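Local coordinates for hydrolase family protein (Deinococcus radiodurans R1, PDB 3CNH) that is a predicted hydrolase of the haloacid dehalogenase-like superfamily, probably acting as a phosphatase, at residues 82-96 with 114-127. Residues are numbered along the deposited sequence; the frame is centred on the assembly and turned at random. Where two conformers were deposited one is given.
Sequences EEQSQPRPEVLALAR and LNEYRIRTFGLGEF
R118 NH1 donates to S85 OG over 2.8 Å in a nearly straight bond (163°), a bend at chi3 (64°) bringing NH1 to the serine; NH1 also bonds T17 O. Further along, the extended R96 sends NH2 to F122 O, also at 2.8 Å but more bent. In both bonds the acceptor lies in the guanidinium plane. Next to F122, G123, with positive phi, forms a Schellman motif, and a water bonded to G123 O and weakly to R96 NE ties the arginine to the same turn.

Stacking carries the end near E82. Its CB sits squarely over the Y117 ring, 3.7 Å from the centroid, in a CH-pi contact, and the carboxylate lies almost parallel to the ring, 11° apart. T121 OG1 occupies the opposite face, sandwiching the ring, while a second water links Y117 OH to S85 O. With an alanine here in place of Y117, the E82 side chain would probably lose the ring face it lies on and S85 O its water-mediated link.

Apolar contacts gather round two phenylalanines. P87 CD meets F122 CE1 at 3.6 Å, the side chains crossing at about a right angle, and S85 O lies at that ring's edge. The F127 ring, between L124 O on one face and backbone atoms of A95 and R96 on the other, packs against A95 CB, 3.6 Å from CE1, with R96 CG alongside CD2.

Helix 89-98 leads into strand 103-108 and helix 112-122 follows it, so the contact joins neighbouring beta-alpha-beta crossovers of the Rossmann-like HAD core. The R118 side chain lies about 5 Å from a phosphate ion, probably from the crystallisation liquor, and about 8 Å from the sodium ion held by D10, G12 and D166, consistent with a place beside the active-site pocket.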
loop_
_atom_site.group_PDB
_atom_site.type_symbol
_atom_site.label_atom_id
_atom_site.label_comp_id
_atom_site.label_asym_id
_atom_site.label_seq_id
_atom_site.Cartn_x
_atom_site.Cartn_y
_atom_site.Cartn_z
ATOM N N GLU A 82 2.468 13.835 2.559
ATOM C CA GLU A 82 3.297 13.188 1.529
ATOM C C GLU A 82 4.673 12.825 2.069
ATOM O O GLU A 82 5.236 11.739 1.807
ATOM C CB GLU A 82 3.370 14.071 0.275
ATOM C CG GLU A 82 2.064 14.027 -0.476
ATOM C CD GLU A 82 2.024 14.964 -1.664
ATOM O OE1 GLU A 82 2.910 15.844 -1.737
ATOM O OE2 GLU A 82 1.090 14.806 -2.481
ATOM N N GLU A 83 5.193 13.726 2.869
ATOM C CA GLU A 83 6.522 13.566 3.456
ATOM C C GLU A 83 6.683 12.445 4.454
ATOM O O GLU A 83 7.818 12.110 4.832
ATOM C CB GLU A 83 6.985 14.855 4.116
ATOM C CG GLU A 83 7.215 15.908 3.074
ATOM C CD GLU A 83 7.280 17.264 3.664
ATOM O OE1 GLU A 83 7.092 17.384 4.900
ATOM O OE2 GLU A 83 7.494 18.209 2.879
ATOM N N GLN A 84 5.574 11.870 4.871
ATOM C CA GLN A 84 5.613 10.746 5.821
ATOM C C GLN A 84 6.147 9.504 5.120
ATOM O O GLN A 84 6.596 8.574 5.774
ATOM C CB GLN A 84 4.245 10.414 6.409
ATOM C CG GLN A 84 3.644 11.590 7.165
ATOM C CD GLN A 84 4.576 12.134 8.165
ATOM O OE1 GLN A 84 4.924 11.450 9.125
ATOM N NE2 GLN A 84 5.009 13.394 7.972
ATOM N N SER A 85 6.096 9.511 3.796
ATOM C CA SER A 85 6.516 8.344 2.993
ATOM C C SER A 85 8.015 8.333 2.841
ATOM O O SER A 85 8.611 9.278 2.371
ATOM C CB SER A 85 5.837 8.339 1.627
ATOM O OG SER A 85 4.440 8.085 1.755
ATOM N N GLN A 86 8.603 7.235 3.290
ATOM C CA GLN A 86 10.039 7.049 3.220
ATOM C C GLN A 86 10.362 5.626 2.714
ATOM O O GLN A 86 9.540 4.719 2.816
ATOM C CB GLN A 86 10.626 7.261 4.597
ATOM C CG GLN A 86 10.379 8.675 5.133
ATOM C CD GLN A 86 11.120 9.763 4.339
ATOM O OE1 GLN A 86 12.212 9.536 3.823
ATOM N NE2 GLN A 86 10.534 10.962 4.271
ATOM N N PRO A 87 11.558 5.437 2.181
ATOM C CA PRO A 87 11.815 4.097 1.689
ATOM C C PRO A 87 12.216 3.104 2.731
ATOM O O PRO A 87 12.659 3.457 3.823
ATOM C CB PRO A 87 13.052 4.305 0.781
ATOM C CG PRO A 87 13.737 5.466 1.355
ATOM C CD PRO A 87 12.671 6.364 1.933
ATOM N N ARG A 88 12.017 1.843 2.366
ATOM C CA ARG A 88 12.558 0.691 3.114
ATOM C C ARG A 88 13.665 0.154 2.207
ATOM O O ARG A 88 13.433 -0.736 1.401
ATOM C CB ARG A 88 11.499 -0.376 3.356
ATOM C CG ARG A 88 10.440 0.031 4.337
ATOM C CD ARG A 88 10.981 0.021 5.746
ATOM N NE ARG A 88 9.986 0.552 6.664
ATOM C CZ ARG A 88 8.980 -0.161 7.150
ATOM N NH1 ARG A 88 8.860 -1.428 6.799
ATOM N NH2 ARG A 88 8.087 0.393 7.961
ATOM N N PRO A 89 14.897 0.719 2.316
ATOM C CA PRO A 89 15.965 0.444 1.392
ATOM C C PRO A 89 16.284 -0.985 1.024
ATOM O O PRO A 89 16.467 -1.279 -0.144
ATOM C CB PRO A 89 17.177 1.124 2.041
ATOM C CG PRO A 89 16.619 2.135 2.956
ATOM C CD PRO A 89 15.350 1.564 3.443
ATOM N N GLU A 90 16.362 -1.858 2.012
ATOM C CA GLU A 90 16.762 -3.237 1.725
ATOM C C GLU A 90 15.700 -3.999 0.927
ATOM O O GLU A 90 16.024 -4.767 0.012
ATOM C CB GLU A 90 17.143 -4.004 2.996
ATOM C CG GLU A 90 18.287 -3.396 3.804
ATOM C CD GLU A 90 18.484 -4.093 5.163
ATOM O OE1 GLU A 90 17.569 -4.829 5.625
ATOM O OE2 GLU A 90 19.551 -3.895 5.780
ATOM N N VAL A 91 14.445 -3.794 1.282
ATOM C CA VAL A 91 13.341 -4.494 0.589
ATOM C C VAL A 91 13.184 -3.920 -0.817
ATOM O O VAL A 91 12.970 -4.626 -1.811
ATOM C CB VAL A 91 12.046 -4.513 1.377
ATOM C CG1 VAL A 91 10.961 -5.130 0.525
ATOM C CG2 VAL A 91 12.258 -5.294 2.656
ATOM N N LEU A 92 13.313 -2.610 -0.899
ATOM C CA LEU A 92 13.308 -1.929 -2.214
ATOM C C LEU A 92 14.318 -2.485 -3.133
ATOM O O LEU A 92 14.065 -2.760 -4.303
ATOM C CB LEU A 92 13.648 -0.452 -2.111
ATOM C CG LEU A 92 12.435 0.399 -1.849
ATOM C CD1 LEU A 92 12.813 1.810 -1.504
ATOM C CD2 LEU A 92 11.539 0.371 -3.077
ATOM N N ALA A 93 15.521 -2.639 -2.606
ATOM C CA ALA A 93 16.622 -3.136 -3.395
ATOM C C ALA A 93 16.340 -4.547 -3.896
ATOM O O ALA A 93 16.663 -4.910 -5.017
ATOM C CB ALA A 93 17.952 -3.096 -2.594
ATOM N N LEU A 94 15.729 -5.343 -3.040
ATOM C CA LEU A 94 15.396 -6.738 -3.396
ATOM C C LEU A 94 14.387 -6.744 -4.546
ATOM O O LEU A 94 14.506 -7.468 -5.546
ATOM C CB LEU A 94 14.792 -7.464 -2.187
ATOM C CG LEU A 94 14.179 -8.847 -2.423
ATOM C CD1 LEU A 94 15.170 -9.845 -2.985
ATOM C CD2 LEU A 94 13.530 -9.387 -1.118
ATOM N N ALA A 95 13.377 -5.924 -4.356
ATOM C CA ALA A 95 12.281 -5.842 -5.347
ATOM C C ALA A 95 12.835 -5.350 -6.680
ATOM O O ALA A 95 12.513 -5.868 -7.741
ATOM C CB ALA A 95 11.140 -4.967 -4.866
ATOM N N ARG A 96 13.717 -4.360 -6.615
ATOM C CA ARG A 96 14.321 -3.815 -7.849
ATOM C C ARG A 96 15.093 -4.895 -8.586
ATOM O O ARG A 96 15.101 -4.976 -9.819
ATOM C CB ARG A 96 15.217 -2.571 -7.553
ATOM C CG ARG A 96 14.413 -1.313 -7.195
ATOM C CD ARG A 96 15.236 -0.043 -6.727
ATOM N NE ARG A 96 14.320 1.091 -6.480
ATOM C CZ ARG A 96 14.568 2.162 -5.729
ATOM N NH1 ARG A 96 15.687 2.262 -5.034
ATOM N NH2 ARG A 96 13.638 3.115 -5.608
ATOM N N LEU A 114 -1.762 10.111 -2.471
ATOM C CA LEU A 114 -0.553 9.601 -1.791
ATOM C C LEU A 114 0.042 8.469 -2.590
ATOM O O LEU A 114 1.247 8.348 -2.703
ATOM C CB LEU A 114 -0.771 9.121 -0.356
ATOM C CG LEU A 114 -0.899 10.179 0.737
ATOM C CD1 LEU A 114 -1.061 9.497 2.115
ATOM C CD2 LEU A 114 0.276 11.116 0.723
ATOM N N ASN A 115 -0.807 7.648 -3.160
ATOM C CA ASN A 115 -0.311 6.497 -3.966
ATOM C C ASN A 115 0.575 6.982 -5.107
ATOM O O ASN A 115 1.706 6.537 -5.313
ATOM C CB ASN A 115 -1.478 5.677 -4.552
ATOM C CG ASN A 115 -1.044 4.289 -4.998
ATOM O OD1 ASN A 115 -0.371 3.547 -4.242
ATOM N ND2 ASN A 115 -1.475 3.909 -6.203
ATOM N N GLU A 116 0.086 7.975 -5.809
ATOM C CA GLU A 116 0.777 8.500 -7.020
ATOM C C GLU A 116 2.041 9.241 -6.623
ATOM O O GLU A 116 3.060 9.125 -7.279
ATOM C CB GLU A 116 -0.217 9.254 -7.914
ATOM C CG GLU A 116 -1.134 8.143 -8.492
ATOM C CD GLU A 116 -2.193 8.584 -9.453
ATOM O OE1 GLU A 116 -2.364 9.809 -9.641
ATOM O OE2 GLU A 116 -2.876 7.678 -9.990
ATOM N N TYR A 117 1.989 9.943 -5.494
ATOM C CA TYR A 117 3.190 10.622 -4.980
ATOM C C TYR A 117 4.269 9.595 -4.653
ATOM O O TYR A 117 5.443 9.759 -4.955
ATOM C CB TYR A 117 2.864 11.458 -3.729
ATOM C CG TYR A 117 4.097 11.893 -2.987
ATOM C CD1 TYR A 117 4.751 13.069 -3.328
ATOM C CD2 TYR A 117 4.621 11.129 -1.959
ATOM C CE1 TYR A 117 5.897 13.470 -2.669
ATOM C CE2 TYR A 117 5.788 11.510 -1.294
ATOM C CZ TYR A 117 6.410 12.700 -1.654
ATOM O OH TYR A 117 7.525 13.131 -1.015
ATOM N N ARG A 118 3.849 8.496 -4.048
ATOM C CA ARG A 118 4.795 7.446 -3.601
ATOM C C ARG A 118 5.423 6.757 -4.805
ATOM O O ARG A 118 6.622 6.533 -4.870
ATOM C CB ARG A 118 4.081 6.450 -2.668
ATOM C CG ARG A 118 3.893 7.058 -1.263
ATOM C CD ARG A 118 2.714 6.481 -0.505
ATOM N NE ARG A 118 2.807 5.057 -0.184
ATOM C CZ ARG A 118 3.344 4.569 0.928
ATOM N NH1 ARG A 118 3.993 5.350 1.778
ATOM N NH2 ARG A 118 3.303 3.252 1.130
ATOM N N ILE A 119 4.586 6.498 -5.791
ATOM C CA ILE A 119 5.050 5.795 -6.996
ATOM C C ILE A 119 6.074 6.628 -7.723
ATOM O O ILE A 119 7.162 6.151 -8.109
ATOM C CB ILE A 119 3.852 5.435 -7.916
ATOM C CG1 ILE A 119 3.013 4.348 -7.247
ATOM C CG2 ILE A 119 4.309 4.964 -9.294
ATOM C CD1 ILE A 119 1.613 4.231 -7.830
ATOM N N ARG A 120 5.779 7.907 -7.889
ATOM C CA ARG A 120 6.679 8.776 -8.666
ATOM C C ARG A 120 7.946 9.071 -7.882
ATOM O O ARG A 120 9.053 9.043 -8.423
ATOM C CB ARG A 120 6.018 10.102 -9.079
ATOM C CG ARG A 120 6.229 11.249 -8.103
ATOM C CD ARG A 120 5.804 12.595 -8.710
ATOM N NE ARG A 120 4.367 12.668 -8.747
ATOM C CZ ARG A 120 3.632 13.278 -7.831
ATOM N NH1 ARG A 120 2.326 13.246 -7.923
ATOM N NH2 ARG A 120 4.205 13.914 -6.825
ATOM N N THR A 121 7.781 9.355 -6.606
ATOM C CA THR A 121 8.943 9.752 -5.776
ATOM C C THR A 121 9.981 8.654 -5.630
ATOM O O THR A 121 11.206 8.903 -5.647
ATOM C CB THR A 121 8.467 10.269 -4.381
ATOM O OG1 THR A 121 7.569 11.368 -4.590
ATOM C CG2 THR A 121 9.635 10.672 -3.499
ATOM N N PHE A 122 9.508 7.421 -5.543
ATOM C CA PHE A 122 10.393 6.279 -5.289
ATOM C C PHE A 122 10.610 5.374 -6.491
ATOM O O PHE A 122 11.211 4.316 -6.385
ATOM C CB PHE A 122 9.960 5.527 -4.042
ATOM C CG PHE A 122 9.976 6.393 -2.832
ATOM C CD1 PHE A 122 11.161 6.733 -2.234
ATOM C CD2 PHE A 122 8.804 6.925 -2.331
ATOM C CE1 PHE A 122 11.188 7.591 -1.129
ATOM C CE2 PHE A 122 8.803 7.794 -1.223
ATOM C CZ PHE A 122 10.011 8.111 -0.613
ATOM N N GLY A 123 10.115 5.830 -7.630
ATOM C CA GLY A 123 10.296 5.081 -8.895
ATOM C C GLY A 123 9.772 3.656 -8.892
ATOM O O GLY A 123 10.395 2.736 -9.461
ATOM N N LEU A 124 8.624 3.476 -8.256
ATOM C CA LEU A 124 8.065 2.129 -8.074
ATOM C C LEU A 124 7.716 1.464 -9.415
ATOM O O LEU A 124 7.738 0.257 -9.566
ATOM C CB LEU A 124 6.882 2.111 -7.114
ATOM C CG LEU A 124 7.165 2.686 -5.711
ATOM C CD1 LEU A 124 5.906 2.586 -4.821
ATOM C CD2 LEU A 124 8.391 2.020 -5.051
ATOM N N GLY A 125 7.397 2.313 -10.364
ATOM C CA GLY A 125 7.032 1.899 -11.712
ATOM C C GLY A 125 8.174 1.331 -12.508
ATOM O O GLY A 125 7.979 0.762 -13.570
ATOM N N GLU A 126 9.384 1.432 -11.985
ATOM C CA GLU A 126 10.512 0.883 -12.706
ATOM C C GLU A 126 10.492 -0.623 -12.616
ATOM O O GLU A 126 10.958 -1.321 -13.505
ATOM C CB GLU A 126 11.827 1.438 -12.156
ATOM C CG GLU A 126 11.905 2.932 -12.423
ATOM C CD GLU A 126 13.127 3.616 -11.799
ATOM O OE1 GLU A 126 14.069 2.916 -11.356
ATOM O OE2 GLU A 126 13.135 4.869 -11.773
ATOM N N PHE A 127 9.875 -1.126 -11.552
ATOM C CA PHE A 127 9.878 -2.580 -11.313
ATOM C C PHE A 127 8.502 -3.217 -11.110
ATOM O O PHE A 127 8.385 -4.447 -11.089
ATOM C CB PHE A 127 10.851 -2.953 -10.187
ATOM C CG PHE A 127 10.522 -2.329 -8.858
ATOM C CD1 PHE A 127 9.692 -2.965 -7.972
ATOM C CD2 PHE A 127 11.073 -1.112 -8.491
ATOM C CE1 PHE A 127 9.396 -2.386 -6.741
ATOM C CE2 PHE A 127 10.794 -0.542 -7.275
ATOM C CZ PHE A 127 9.949 -1.176 -6.396
HETATM O O HOH W 1 8.683 11.656 0.896
HETATM O O HOH W 2 12.986 2.002 -8.585
#